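Local atomic coordinates of alkylhalidase CmlS (Streptomyces venezuelae, PDB entry 3I3L), a protein that probably carries out a flavin-dependent halogenation in chloramphenicol biosynthesis, using a bound FAD cofactor. Residues Ile29-Thr41 and Phe130-Ile143. Residues are numbered along the deposited sequence; the frame is centred on the assembly and turned at random.
With FAD (flavin-adenine dinucleotide), chain B.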
# COMPACT_ATOMS: atom_id res chain seq x y z
N ILE A 29 13.52 2.08 16.50
CA ILE A 29 14.66 1.53 15.74
C ILE A 29 14.51 1.82 14.25
O ILE A 29 13.59 1.29 13.62
CB ILE A 29 14.68 -0.04 15.89
CG1 ILE A 29 14.76 -0.44 17.36
CG2 ILE A 29 15.82 -0.68 15.12
CD1 ILE A 29 14.19 -1.87 17.65
N GLY A 30 15.44 2.61 13.68
CA GLY A 30 15.43 2.96 12.28
C GLY A 30 14.92 4.37 12.01
O GLY A 30 13.93 4.79 12.54
N GLY A 31 15.64 5.12 11.18
CA GLY A 31 15.19 6.46 10.81
C GLY A 31 14.79 6.62 9.35
O GLY A 31 14.92 7.72 8.80
N GLY A 32 14.34 5.53 8.70
CA GLY A 32 13.77 5.65 7.34
C GLY A 32 12.37 6.24 7.51
O GLY A 32 12.03 6.67 8.59
N PRO A 33 11.54 6.24 6.44
CA PRO A 33 10.19 6.77 6.48
C PRO A 33 9.34 6.19 7.64
O PRO A 33 8.66 6.98 8.31
CB PRO A 33 9.59 6.36 5.10
CG PRO A 33 10.78 6.28 4.23
CD PRO A 33 11.93 5.80 5.10
N ALA A 34 9.37 4.86 7.89
CA ALA A 34 8.58 4.32 9.03
C ALA A 34 9.02 4.98 10.33
O ALA A 34 8.17 5.43 11.12
CB ALA A 34 8.61 2.80 9.16
N GLY A 35 10.33 5.02 10.57
CA GLY A 35 10.85 5.63 11.82
C GLY A 35 10.54 7.12 12.01
O GLY A 35 10.04 7.54 13.05
N SER A 36 10.84 7.92 10.99
CA SER A 36 10.59 9.35 11.05
C SER A 36 9.13 9.71 11.24
O SER A 36 8.80 10.56 12.05
CB SER A 36 11.06 9.99 9.73
OG SER A 36 12.46 10.08 9.82
N VAL A 37 8.26 9.10 10.43
CA VAL A 37 6.84 9.35 10.53
C VAL A 37 6.33 8.89 11.85
O VAL A 37 5.45 9.56 12.42
CB VAL A 37 6.01 8.69 9.36
CG1 VAL A 37 4.53 8.87 9.56
CG2 VAL A 37 6.45 9.29 8.06
N ALA A 38 6.80 7.73 12.32
CA ALA A 38 6.35 7.26 13.66
C ALA A 38 6.75 8.31 14.77
O ALA A 38 5.95 8.65 15.61
CB ALA A 38 6.95 5.97 14.00
N GLY A 39 7.98 8.81 14.71
CA GLY A 39 8.48 9.74 15.72
C GLY A 39 7.77 11.09 15.65
O GLY A 39 7.30 11.58 16.67
N LEU A 40 7.65 11.65 14.45
CA LEU A 40 6.85 12.86 14.24
C LEU A 40 5.42 12.71 14.75
O LEU A 40 4.88 13.63 15.37
CB LEU A 40 6.79 13.24 12.75
CG LEU A 40 8.11 13.65 12.11
CD1 LEU A 40 7.97 13.65 10.59
CD2 LEU A 40 8.59 15.04 12.65
N THR A 41 4.79 11.57 14.50
CA THR A 41 3.40 11.42 14.94
C THR A 41 3.31 11.27 16.47
O THR A 41 2.45 11.87 17.08
CB THR A 41 2.69 10.24 14.21
OG1 THR A 41 2.80 10.46 12.82
CG2 THR A 41 1.21 10.13 14.59
N PHE A 130 15.17 12.50 0.52
CA PHE A 130 13.87 12.45 1.14
C PHE A 130 13.92 11.90 2.57
O PHE A 130 13.33 12.45 3.49
CB PHE A 130 12.93 11.59 0.29
CG PHE A 130 11.56 11.41 0.87
CD1 PHE A 130 10.66 12.43 0.84
CD2 PHE A 130 11.20 10.20 1.46
CE1 PHE A 130 9.35 12.28 1.39
CE2 PHE A 130 9.92 9.99 1.98
CZ PHE A 130 8.96 11.04 1.96
N ASP A 131 14.58 10.78 2.77
CA ASP A 131 14.67 10.20 4.12
C ASP A 131 15.39 11.18 5.10
O ASP A 131 15.02 11.28 6.26
CB ASP A 131 15.42 8.87 4.09
CG ASP A 131 14.61 7.74 3.40
OD1 ASP A 131 13.54 7.99 2.83
OD2 ASP A 131 15.04 6.57 3.47
N LYS A 132 16.39 11.90 4.61
CA LYS A 132 17.14 12.81 5.46
C LYS A 132 16.33 14.06 5.82
O LYS A 132 16.51 14.64 6.87
CB LYS A 132 18.46 13.20 4.82
CG LYS A 132 19.20 14.29 5.59
CD LYS A 132 20.64 14.49 5.06
CE LYS A 132 21.17 15.88 5.47
NZ LYS A 132 21.54 15.90 6.90
N LEU A 133 15.42 14.44 4.94
CA LEU A 133 14.55 15.59 5.15
C LEU A 133 13.56 15.31 6.31
O LEU A 133 13.37 16.14 7.17
CB LEU A 133 13.82 15.92 3.84
CG LEU A 133 12.84 17.07 3.57
CD1 LEU A 133 11.51 16.88 4.23
CD2 LEU A 133 13.43 18.42 3.95
N LEU A 134 12.95 14.13 6.32
CA LEU A 134 12.10 13.69 7.39
C LEU A 134 12.82 13.60 8.72
O LEU A 134 12.28 14.03 9.77
CB LEU A 134 11.53 12.31 7.09
CG LEU A 134 10.65 12.13 5.86
CD1 LEU A 134 9.91 10.76 5.92
CD2 LEU A 134 9.63 13.25 5.74
N LEU A 135 14.02 13.06 8.69
CA LEU A 135 14.73 12.85 9.92
C LEU A 135 15.18 14.19 10.55
O LEU A 135 15.12 14.35 11.76
CB LEU A 135 15.93 11.89 9.69
CG LEU A 135 16.49 11.28 10.99
CD1 LEU A 135 15.33 10.58 11.82
CD2 LEU A 135 17.63 10.32 10.71
N ASP A 136 15.66 15.11 9.72
CA ASP A 136 16.04 16.45 10.14
C ASP A 136 14.83 17.21 10.62
O ASP A 136 14.90 17.95 11.57
CB ASP A 136 16.69 17.19 8.96
CG ASP A 136 18.08 16.70 8.67
OD1 ASP A 136 18.59 15.85 9.42
OD2 ASP A 136 18.68 17.14 7.66
N GLU A 137 13.69 17.03 9.96
CA GLU A 137 12.48 17.59 10.54
C GLU A 137 12.25 17.08 11.96
O GLU A 137 11.98 17.89 12.87
CB GLU A 137 11.27 17.38 9.63
CG GLU A 137 10.04 17.98 10.19
CD GLU A 137 10.15 19.49 10.30
OE1 GLU A 137 10.81 20.09 9.42
OE2 GLU A 137 9.54 20.06 11.26
N ALA A 138 12.41 15.77 12.19
CA ALA A 138 12.23 15.18 13.54
C ALA A 138 13.14 15.87 14.57
O ALA A 138 12.67 16.28 15.66
CB ALA A 138 12.46 13.66 13.56
N ARG A 139 14.43 16.01 14.21
CA ARG A 139 15.41 16.74 15.02
C ARG A 139 14.92 18.13 15.43
O ARG A 139 14.93 18.46 16.59
CB ARG A 139 16.75 16.89 14.27
CG ARG A 139 17.71 15.70 14.44
CD ARG A 139 19.06 16.02 13.80
NE ARG A 139 19.77 14.81 13.39
CZ ARG A 139 20.64 14.18 14.16
NH1 ARG A 139 20.90 14.65 15.37
NH2 ARG A 139 21.23 13.07 13.74
N SER A 140 14.50 18.91 14.44
CA SER A 140 14.02 20.28 14.63
C SER A 140 12.86 20.37 15.57
O SER A 140 12.54 21.46 16.02
CB SER A 140 13.55 20.86 13.30
OG SER A 140 14.68 21.13 12.51
N ARG A 141 12.17 19.26 15.83
CA ARG A 141 11.04 19.37 16.73
C ARG A 141 11.44 18.95 18.14
O ARG A 141 10.62 18.90 19.06
CB ARG A 141 9.82 18.63 16.19
CG ARG A 141 9.40 19.11 14.83
CD ARG A 141 8.24 18.37 14.23
NE ARG A 141 7.88 18.92 12.91
CZ ARG A 141 6.72 18.67 12.30
NH1 ARG A 141 5.85 17.87 12.88
NH2 ARG A 141 6.44 19.22 11.10
N GLY A 142 12.73 18.66 18.29
CA GLY A 142 13.29 18.33 19.62
C GLY A 142 13.26 16.83 19.93
O GLY A 142 13.60 16.42 21.05
N ILE A 143 12.86 16.02 18.94
CA ILE A 143 12.99 14.57 18.98
C ILE A 143 14.44 14.24 18.99
O ILE A 143 15.20 14.78 18.18
CB ILE A 143 12.31 13.85 17.73
CG1 ILE A 143 10.78 13.98 17.81
CG2 ILE A 143 12.72 12.44 17.70
CD1 ILE A 143 10.02 14.00 16.38
PA FAD B . 13.81 1.40 5.29
O1A FAD B . 14.66 0.20 4.94
O2A FAD B . 13.59 2.39 4.21
O5B FAD B . 14.47 2.13 6.58
C5B FAD B . 14.93 1.37 7.68
C4B FAD B . 16.14 2.03 8.38
O4B FAD B . 16.46 1.24 9.54
C3B FAD B . 17.38 2.05 7.51
O3B FAD B . 17.80 3.37 7.32
C2B FAD B . 18.43 1.27 8.31
O2B FAD B . 19.66 1.92 8.30
C1B FAD B . 17.86 1.23 9.72
N9A FAD B . 18.19 0.09 10.55
C8A FAD B . 18.15 -1.23 10.21
N7A FAD B . 18.49 -1.97 11.29
C5A FAD B . 18.83 -1.14 12.30
C6A FAD B . 19.26 -1.38 13.59
N6A FAD B . 19.41 -2.61 14.05
N1A FAD B . 19.47 -0.29 14.41
C2A FAD B . 19.30 0.99 13.96
N3A FAD B . 18.87 1.21 12.69
C4A FAD B . 18.63 0.16 11.87
N1 FAD B . 8.53 1.63 -2.23
C2 FAD B . 7.79 2.66 -2.77
O2 FAD B . 7.02 3.26 -2.03
N3 FAD B . 7.90 3.00 -4.10
C4 FAD B . 8.74 2.31 -4.92
O4 FAD B . 8.84 2.66 -6.15
C4X FAD B . 9.47 1.24 -4.39
N5 FAD B . 10.34 0.55 -5.19
C5X FAD B . 11.13 -0.44 -4.63
C6 FAD B . 12.01 -1.16 -5.44
C7 FAD B . 12.74 -2.20 -4.90
C7M FAD B . 13.71 -2.99 -5.73
C8 FAD B . 12.61 -2.45 -3.53
C8M FAD B . 13.45 -3.48 -2.88
C9 FAD B . 11.70 -1.76 -2.72
C9A FAD B . 10.97 -0.74 -3.31
N10 FAD B . 10.13 -0.04 -2.49
C10 FAD B . 9.35 0.91 -3.03
C1' FAD B . 9.97 -0.57 -1.11
C2' FAD B . 10.30 0.51 -0.10
O2' FAD B . 11.52 1.03 -0.43
C3' FAD B . 10.26 0.09 1.34
O3' FAD B . 8.97 -0.38 1.66
C4' FAD B . 10.57 1.29 2.29
O4' FAD B . 11.91 1.71 2.17
C5' FAD B . 10.37 0.88 3.74
O5' FAD B . 10.57 1.96 4.59
P FAD B . 11.04 1.60 6.06
O1P FAD B . 10.18 0.47 6.59
O2P FAD B . 11.17 2.87 6.88
O3P FAD B . 12.46 0.84 5.89
O HOH W 1 13.37 9.14 7.21
O HOH W 2 5.63 16.29 15.33
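The dinucleotide-binding motif Gly30-x-Gly32-x-x-Gly35, of Rossmann type, meets helix 127-140 here, and Ser36 of the motif helix packs CB to CB on Leu134 at 3.5 Å. Segments 33-41 and 130-140 run nearly parallel, with a crossing angle of 25° and axes 9.0 Å apart at their closest. Leu134 CD1 reaches past Ser36 to Pro33 CA and Val37 CG2. With OG beside its own backbone N, chi1 -78°, the Ser36 hydroxyl reaches a water and Leu135 CD1. Ser36 OG donates to this water, OG to water oxygen 2.9 Å. That water donates in turn to Gly31 O at 2.6 Å and to Asp131 O, and so ties the glycine loop to the second helix. At the cofactor end, Asp131 OD1 touches Pro33 CG and CD, and Pro33 CG meets the edge of the Phe130 ring. Ala34 N donates to FAD O2P at 2.9 Å, from the first turn of helix 33-44. At the far end, Leu40 CD2 packs on Ala138 CA and on Arg141 CD, 3.7 Å from each, and covers one face of the guanidinium. Arg141 is extended from CG to NE, and NE donates to the anti lone pair of Glu137 OE2 at 2.6 Å. A second water lies at the guanidinium edge and links Arg141 NH1 to Leu40 O. Gly142 ends the second helix in a Schellman motif, and Ile143 CD1 then rests on the Gly39 carbonyl. Between the two segments the direct contacts are largely apolar, and the polar links run through two waters. Asp131 OD1 forms a salt bridge with Arg127 and OD2 with Arg59, both FAD-binding residues, which is consistent with its holding both arginines beside the phosphate-binding turn and balancing their charge.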